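Local coordinates for maltose operon transcriptional repressor (Staphylococcus aureus subsp. aureus Mu50, PDB 3HCW), which probably represses transcription of the maltose operon, its periplasmic-binding-protein-like region being expected to sense a sugar-related effector, at residues A[93-98]-A[256-261]; A[29-34]-A[73-78]; A[104-109]-A[269-274]. One frame throughout, in Å; residues are numbered along the deposited sequence.

Contact 1: A[93-98]-A[256-261]; sequences PFIVIG and SAILNI
Strand 94-97 and helix segment 256-261 run almost antiparallel, their axes at 162° and 8.3 Å apart at closest approach, so that the helix lies lengthwise against one face of the sheet. No hydrogen bond joins them; the seam is aliphatic and centres on Ile95. The end of its side chain enters a patch made by Ala257, Ile258 and Ile261, residues one and three positions apart that share one flank of the helix. Ile95 CD1 comes within 3.7 Å of Ile261 CD1, where the two side chains cross obliquely, and within 3.9 Å of Ile258 CD1. Ala257 presents only a methyl, and this small residue lets Ile95 CG1 settle 3.8 Å from Ala257 CB. The first torsion of Ile95, -108°, is off the staggered positions, consistent with a side chain turned to suit this patch. Ile258 starts out along the flank, but CG1 is anti to the backbone N (chi1 -165°), which swings CD1 down to 4.0 Å from Phe94 CA. Pro93, a compact apolar ring at the strand's start, meets Ile261 loosely at the edge. Strands 71-74 and 110-113 flank strand 94-97 and extend the same floor, Ile258 also touching Ile73 and Ala257 touching Ile111. Helix 25-39 covers the sheet next to this helix, over Ile97, while Phe94 turns away and stacks on Phe108.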
# COMPACT_ATOMS: atom_id res chain seq x y z
N PRO A 93 -15.62 -26.12 -5.84
CA PRO A 93 -14.25 -26.17 -6.36
C PRO A 93 -13.44 -25.00 -5.81
O PRO A 93 -13.98 -23.89 -5.72
CB PRO A 93 -14.44 -26.01 -7.87
CG PRO A 93 -15.85 -26.39 -8.13
CD PRO A 93 -16.59 -25.90 -6.93
N PHE A 94 -12.19 -25.25 -5.43
CA PHE A 94 -11.34 -24.18 -4.90
C PHE A 94 -9.83 -24.36 -5.08
O PHE A 94 -9.35 -25.45 -5.37
CB PHE A 94 -11.68 -23.82 -3.44
CG PHE A 94 -11.40 -24.91 -2.44
CD1 PHE A 94 -12.37 -25.87 -2.15
CD2 PHE A 94 -10.20 -24.95 -1.74
CE1 PHE A 94 -12.14 -26.87 -1.22
CE2 PHE A 94 -9.96 -25.95 -0.80
CZ PHE A 94 -10.93 -26.90 -0.54
N ILE A 95 -9.12 -23.25 -4.93
CA ILE A 95 -7.66 -23.22 -4.83
C ILE A 95 -7.33 -22.66 -3.45
O ILE A 95 -8.12 -21.92 -2.87
CB ILE A 95 -7.03 -22.36 -5.98
CG1 ILE A 95 -6.35 -23.25 -7.00
CG2 ILE A 95 -5.96 -21.42 -5.50
CD1 ILE A 95 -7.26 -24.17 -7.71
N VAL A 96 -6.17 -23.04 -2.91
CA VAL A 96 -5.67 -22.42 -1.69
C VAL A 96 -4.33 -21.78 -1.99
O VAL A 96 -3.44 -22.41 -2.56
CB VAL A 96 -5.52 -23.44 -0.54
CG1 VAL A 96 -5.01 -22.75 0.73
CG2 VAL A 96 -6.84 -24.14 -0.26
N ILE A 97 -4.18 -20.52 -1.63
CA ILE A 97 -2.87 -19.93 -1.62
C ILE A 97 -2.26 -20.15 -0.23
O ILE A 97 -2.69 -19.54 0.76
CB ILE A 97 -2.88 -18.46 -2.04
CG1 ILE A 97 -3.50 -18.33 -3.43
CG2 ILE A 97 -1.47 -17.89 -2.02
CD1 ILE A 97 -3.40 -16.96 -4.03
N GLY A 98 -1.28 -21.06 -0.18
CA GLY A 98 -0.58 -21.43 1.05
C GLY A 98 -0.16 -22.89 1.05
O GLY A 98 -0.14 -23.54 -0.00
N SER A 256 -4.89 -19.01 -13.02
CA SER A 256 -4.75 -20.06 -14.04
C SER A 256 -5.23 -21.43 -13.57
O SER A 256 -5.95 -22.10 -14.31
CB SER A 256 -3.31 -20.14 -14.52
OG SER A 256 -2.96 -18.96 -15.21
N ALA A 257 -4.85 -21.82 -12.35
CA ALA A 257 -5.23 -23.11 -11.77
C ALA A 257 -6.74 -23.29 -11.66
O ALA A 257 -7.26 -24.32 -12.05
CB ALA A 257 -4.59 -23.31 -10.40
N ILE A 258 -7.42 -22.28 -11.13
CA ILE A 258 -8.87 -22.37 -10.89
C ILE A 258 -9.65 -22.42 -12.22
O ILE A 258 -10.64 -23.16 -12.33
CB ILE A 258 -9.37 -21.28 -9.91
CG1 ILE A 258 -10.78 -21.60 -9.37
CG2 ILE A 258 -9.29 -19.88 -10.52
CD1 ILE A 258 -10.90 -22.96 -8.64
N LEU A 259 -9.16 -21.68 -13.22
CA LEU A 259 -9.69 -21.68 -14.57
C LEU A 259 -9.56 -23.05 -15.22
O LEU A 259 -10.47 -23.51 -15.91
CB LEU A 259 -8.96 -20.65 -15.43
CG LEU A 259 -9.57 -19.28 -15.71
CD1 LEU A 259 -10.48 -18.77 -14.58
CD2 LEU A 259 -8.47 -18.27 -16.05
N ASN A 260 -8.42 -23.69 -14.98
CA ASN A 260 -8.13 -25.02 -15.51
C ASN A 260 -9.01 -26.08 -14.84
O ASN A 260 -9.47 -27.00 -15.50
CB ASN A 260 -6.65 -25.36 -15.37
CG ASN A 260 -5.75 -24.57 -16.34
OD1 ASN A 260 -4.53 -24.71 -16.32
ND2 ASN A 260 -6.35 -23.73 -17.19
N ILE A 261 -9.23 -25.93 -13.54
CA ILE A 261 -10.16 -26.80 -12.81
C ILE A 261 -11.59 -26.68 -13.38
O ILE A 261 -12.25 -27.69 -13.61
CB ILE A 261 -10.08 -26.56 -11.28
CG1 ILE A 261 -8.71 -27.01 -10.76
CG2 ILE A 261 -11.20 -27.28 -10.53
CD1 ILE A 261 -8.62 -27.23 -9.27

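Contact 2: A[29-34]-A[73-78]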
# COMPACT_ATOMS: atom_id res chain seq x y z
N ASN A 29 -1.09 -7.13 -4.63
CA ASN A 29 -0.49 -7.82 -5.77
C ASN A 29 -1.07 -9.21 -6.06
O ASN A 29 -1.20 -9.58 -7.22
CB ASN A 29 1.03 -7.85 -5.63
CG ASN A 29 1.63 -6.46 -5.74
OD1 ASN A 29 1.25 -5.68 -6.61
ND2 ASN A 29 2.56 -6.13 -4.85
N VAL A 30 -1.43 -9.96 -5.02
CA VAL A 30 -2.04 -11.29 -5.23
C VAL A 30 -3.39 -11.14 -5.94
O VAL A 30 -3.62 -11.78 -6.98
CB VAL A 30 -2.15 -12.12 -3.92
CG1 VAL A 30 -2.95 -13.36 -4.15
CG2 VAL A 30 -0.78 -12.55 -3.44
N LEU A 31 -4.25 -10.26 -5.41
CA LEU A 31 -5.55 -9.95 -6.03
C LEU A 31 -5.42 -9.39 -7.46
O LEU A 31 -6.19 -9.77 -8.32
CB LEU A 31 -6.39 -9.02 -5.15
CG LEU A 31 -6.81 -9.53 -3.76
CD1 LEU A 31 -7.46 -8.40 -2.94
CD2 LEU A 31 -7.74 -10.73 -3.84
N LEU A 32 -4.46 -8.49 -7.71
CA LEU A 32 -4.16 -8.04 -9.08
C LEU A 32 -3.76 -9.21 -10.00
O LEU A 32 -4.23 -9.32 -11.14
CB LEU A 32 -3.07 -6.96 -9.08
CG LEU A 32 -2.66 -6.34 -10.43
CD1 LEU A 32 -3.77 -5.45 -10.99
CD2 LEU A 32 -1.39 -5.54 -10.28
N GLY A 33 -2.88 -10.07 -9.50
CA GLY A 33 -2.49 -11.28 -10.21
C GLY A 33 -3.68 -12.16 -10.55
O GLY A 33 -3.84 -12.57 -11.70
N ILE A 34 -4.54 -12.43 -9.55
CA ILE A 34 -5.74 -13.23 -9.79
C ILE A 34 -6.69 -12.58 -10.80
O ILE A 34 -7.09 -13.21 -11.77
CB ILE A 34 -6.53 -13.51 -8.50
CG1 ILE A 34 -5.72 -14.41 -7.56
CG2 ILE A 34 -7.89 -14.17 -8.83
CD1 ILE A 34 -6.00 -14.18 -6.13
N ILE A 73 -10.97 -19.01 -4.31
CA ILE A 73 -9.54 -19.07 -4.07
C ILE A 73 -9.37 -18.58 -2.64
O ILE A 73 -9.64 -17.40 -2.36
CB ILE A 73 -8.74 -18.17 -5.06
CG1 ILE A 73 -8.94 -18.63 -6.52
CG2 ILE A 73 -7.26 -18.16 -4.71
CD1 ILE A 73 -8.16 -17.79 -7.53
N LEU A 74 -8.98 -19.48 -1.73
CA LEU A 74 -8.66 -19.09 -0.34
C LEU A 74 -7.28 -18.45 -0.32
O LEU A 74 -6.29 -19.09 -0.69
CB LEU A 74 -8.66 -20.29 0.60
CG LEU A 74 -9.92 -21.15 0.74
CD1 LEU A 74 -9.71 -22.19 1.80
CD2 LEU A 74 -11.09 -20.30 1.10
N LEU A 75 -7.21 -17.20 0.12
CA LEU A 75 -5.96 -16.44 0.11
C LEU A 75 -5.11 -16.61 1.37
O LEU A 75 -4.25 -15.78 1.66
CB LEU A 75 -6.22 -14.95 -0.10
CG LEU A 75 -6.67 -14.27 -1.40
CD1 LEU A 75 -5.70 -13.13 -1.69
CD2 LEU A 75 -6.74 -15.17 -2.57
N TYR A 76 -5.33 -17.70 2.10
CA TYR A 76 -4.53 -18.04 3.27
C TYR A 76 -4.61 -19.55 3.51
O TYR A 76 -5.48 -20.22 2.97
CB TYR A 76 -5.01 -17.27 4.51
CG TYR A 76 -6.39 -17.67 4.96
CD1 TYR A 76 -7.52 -17.03 4.45
CD2 TYR A 76 -6.57 -18.69 5.89
CE1 TYR A 76 -8.79 -17.41 4.86
CE2 TYR A 76 -7.83 -19.08 6.30
CZ TYR A 76 -8.93 -18.43 5.78
OH TYR A 76 -10.17 -18.81 6.20
N SER A 77 -3.70 -20.07 4.33
CA SER A 77 -3.74 -21.47 4.76
C SER A 77 -3.70 -21.56 6.28
O SER A 77 -2.86 -20.93 6.93
CB SER A 77 -2.57 -22.25 4.15
OG SER A 77 -2.64 -23.63 4.47
N LYS A 78 -4.63 -22.32 6.85
CA LYS A 78 -4.64 -22.57 8.29
C LYS A 78 -5.14 -23.98 8.58
O LYS A 78 -6.04 -24.48 7.89
CB LYS A 78 -5.46 -21.52 9.04
CG LYS A 78 -5.08 -21.37 10.51
CD LYS A 78 -5.41 -19.98 11.05
CE LYS A 78 -5.11 -19.89 12.54
NZ LYS A 78 -5.27 -18.51 13.07
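Asn29 ND2 is held by one hydrogen bond, to Glu19 OE1 of the second subunit, and OD1 of the same amide takes another from Arg22 NH2 of that subunit; two bonds thus fix the rotation of the amide, and a group able to donate and accept at once suits this place between opposite charges. The flank of the helix that carries Val30, Leu31 and Ile34 instead packs on residues 73-75, with methyl groups making the closest approaches. Leu75 is the hub, its branched end dividing the work. CD1 of Leu75 meets Val30 CG1 tip to tip at 3.7 Å, and that same CD1 lies 3.8 Å from Leu31 CD2, the two leucines crossing obliquely. The other branch, Leu75 CD2, points at Ile34 CD1, 3.8 Å away. This is the α/β layering of the periplasmic-binding-protein-like fold: helix 25-39 belongs to the β-α-β crossover between strands 9-13 and 44-47 and covers one face of the parallel sheet. Leu75 stands just past the carboxyl end of strand 71-74, where the chain turns into a loop, and its long side chain reaches back to the helix. One turn further along, Ile34 sets CG2 3.9 Å from Ile73 CD1, the two meeting tip to tip; branching gives Ile34 one methyl for Ile73 and another for Leu75. Leu74 faces the other way and packs against helix 82-89.

Contact 3: A[104-109]-A[269-274]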
# COMPACT_ATOMS: atom_id res chain seq x y z
N ILE A 104 -6.57 -34.73 3.25
CA ILE A 104 -7.54 -34.30 2.22
C ILE A 104 -6.99 -33.22 1.28
O ILE A 104 -7.46 -33.09 0.15
CB ILE A 104 -8.90 -33.84 2.83
CG1 ILE A 104 -8.69 -32.76 3.90
CG2 ILE A 104 -9.67 -35.06 3.35
CD1 ILE A 104 -9.97 -32.22 4.54
N ASP A 105 -5.96 -32.50 1.73
CA ASP A 105 -5.29 -31.47 0.93
C ASP A 105 -4.62 -31.99 -0.34
O ASP A 105 -4.31 -31.21 -1.24
CB ASP A 105 -4.27 -30.70 1.78
CG ASP A 105 -4.91 -29.57 2.56
OD1 ASP A 105 -4.55 -29.40 3.74
OD2 ASP A 105 -5.75 -28.85 1.99
N HIS A 106 -4.41 -33.31 -0.40
CA HIS A 106 -3.96 -33.99 -1.62
C HIS A 106 -4.93 -33.81 -2.80
O HIS A 106 -4.52 -33.81 -3.96
CB HIS A 106 -3.76 -35.49 -1.35
CG HIS A 106 -2.55 -35.80 -0.52
ND1 HIS A 106 -1.27 -35.44 -0.89
CD2 HIS A 106 -2.42 -36.47 0.65
CE1 HIS A 106 -0.41 -35.85 0.02
NE2 HIS A 106 -1.09 -36.48 0.97
N GLN A 107 -6.22 -33.64 -2.48
CA GLN A 107 -7.27 -33.46 -3.48
C GLN A 107 -7.30 -32.04 -4.06
O GLN A 107 -7.79 -31.84 -5.17
CB GLN A 107 -8.65 -33.79 -2.88
CG GLN A 107 -8.77 -35.17 -2.23
CD GLN A 107 -8.27 -36.29 -3.13
OE1 GLN A 107 -7.31 -36.99 -2.79
NE2 GLN A 107 -8.90 -36.46 -4.28
N PHE A 108 -6.79 -31.07 -3.30
CA PHE A 108 -6.97 -29.66 -3.62
C PHE A 108 -5.67 -28.95 -3.96
O PHE A 108 -4.70 -29.01 -3.20
CB PHE A 108 -7.70 -28.96 -2.47
CG PHE A 108 -8.98 -29.64 -2.09
CD1 PHE A 108 -10.11 -29.52 -2.91
CD2 PHE A 108 -9.06 -30.43 -0.95
CE1 PHE A 108 -11.30 -30.17 -2.59
CE2 PHE A 108 -10.25 -31.08 -0.61
CZ PHE A 108 -11.37 -30.95 -1.43
N THR A 109 -5.65 -28.30 -5.12
CA THR A 109 -4.47 -27.56 -5.58
C THR A 109 -4.10 -26.43 -4.63
O THR A 109 -4.95 -25.62 -4.24
CB THR A 109 -4.67 -27.02 -7.02
OG1 THR A 109 -4.77 -28.13 -7.91
CG2 THR A 109 -3.49 -26.16 -7.46
N VAL A 269 -5.35 -33.47 -10.91
CA VAL A 269 -4.91 -32.61 -9.80
C VAL A 269 -3.40 -32.33 -9.75
O VAL A 269 -2.58 -33.25 -9.69
CB VAL A 269 -5.35 -33.20 -8.42
CG1 VAL A 269 -5.23 -32.14 -7.33
CG2 VAL A 269 -6.78 -33.74 -8.48
N ILE A 270 -3.05 -31.05 -9.81
CA ILE A 270 -1.70 -30.59 -9.50
C ILE A 270 -1.73 -30.26 -8.02
O ILE A 270 -2.40 -29.32 -7.62
CB ILE A 270 -1.32 -29.31 -10.31
CG1 ILE A 270 -1.60 -29.47 -11.81
CG2 ILE A 270 0.13 -28.92 -10.03
CD1 ILE A 270 -0.64 -30.39 -12.58
N GLU A 271 -1.03 -31.04 -7.20
CA GLU A 271 -1.14 -30.92 -5.73
C GLU A 271 -0.57 -29.63 -5.14
O GLU A 271 -1.15 -29.08 -4.20
CB GLU A 271 -0.50 -32.12 -5.03
CG GLU A 271 -1.35 -33.38 -5.03
CD GLU A 271 -0.81 -34.46 -4.08
OE1 GLU A 271 -0.92 -35.66 -4.42
OE2 GLU A 271 -0.29 -34.11 -3.00
N LEU A 272 0.55 -29.16 -5.68
CA LEU A 272 1.28 -28.03 -5.11
C LEU A 272 2.10 -27.32 -6.17
O LEU A 272 2.90 -27.95 -6.86
CB LEU A 272 2.18 -28.50 -3.96
CG LEU A 272 2.99 -27.50 -3.13
CD1 LEU A 272 2.14 -26.41 -2.52
CD2 LEU A 272 3.75 -28.23 -2.03
N VAL A 273 1.89 -26.02 -6.31
CA VAL A 273 2.67 -25.22 -7.24
C VAL A 273 3.57 -24.32 -6.40
O VAL A 273 3.08 -23.59 -5.54
CB VAL A 273 1.79 -24.40 -8.22
CG1 VAL A 273 2.65 -23.55 -9.16
CG2 VAL A 273 0.86 -25.32 -9.04
N ILE A 274 4.87 -24.39 -6.64
CA ILE A 274 5.83 -23.62 -5.86
C ILE A 274 6.41 -22.46 -6.71
O ILE A 274 6.92 -22.68 -7.81
CB ILE A 274 6.92 -24.53 -5.24
CG1 ILE A 274 6.30 -25.51 -4.22
CG2 ILE A 274 8.06 -23.72 -4.61
CD1 ILE A 274 5.96 -24.93 -2.83
O HOH W 1 -2.15 -29.99 -1.91
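His106 and Glu271 are joined at the protein surface by a hydrogen bond that suits the ring better than the acid. Glu271 OE2 lies exactly in the imidazole plane, 2.7 Å from His106 ND1 with an N-H...O angle of 167°, yet the donor approaches it from above the carboxylate, 44° out of that plane. Such a His-carboxylate pair would be expected to favour a protonated imidazole. It ties the loop before strand 110-113 to the residues leading into strand 272-280, the final strand of the periplasmic-binding-protein-like fold, which runs parallel to 110-113. Glutamate has the length needed: its CB starts away from the loop, but the chain is extended beyond CG and brings the carboxylate back to the ND1 edge of the His106 ring.

Deeper in, Thr109 provides the second direct bond. Its OG1 is anti to the carbonyl carbon, beside the backbone N, and donates to Ile270 O at 2.7 Å, meeting a lone pair in the carbonyl plane. A threonine fits here because the hydroxyl satisfies a main-chain oxygen just ahead of the strand, while CA of Thr109 adds a C-H...O contact to Ile270 O at 3.4 Å. A water lies between the backbones, 2.6 Å from Asp105 O and 2.7 Å from Glu271 O, placed to donate to either, although more acceptors surround it than it has protons. Val269 brings one methyl over the loop, CG1 lying 3.4 Å from Gln107 O. The short 3-10 segment 104-106 is itself braced by the side chain of Asp105, whose OD1 accepts from Thr101 N and whose OD2 is bonded to His110 NE2. Beside it, the CB of Gln107 rests 3.8 Å above the plane of the Phe108 ring, displaced toward its rim.

In the fold
All three contacts lie on one half of the mixed sheet, where strands 71-74, 94-97, 110-113 and 272-280 lie side by side. Contact 1 is central, its centre about 10 Å from that of contact 2 and about 9 Å from that of contact 3, whereas contacts 2 and 3 are about 15 Å apart and do not touch. Contact 2 closes before either of the others opens; contacts 1 and 3 interlace along the chain, since 93-98 and 104-109 both precede 256-261 and 269-274. The last part of the chain thus returns to the strands from early in the chain and completes this half of the fold, while helix 25-39 of contact 2 also faces the second subunit.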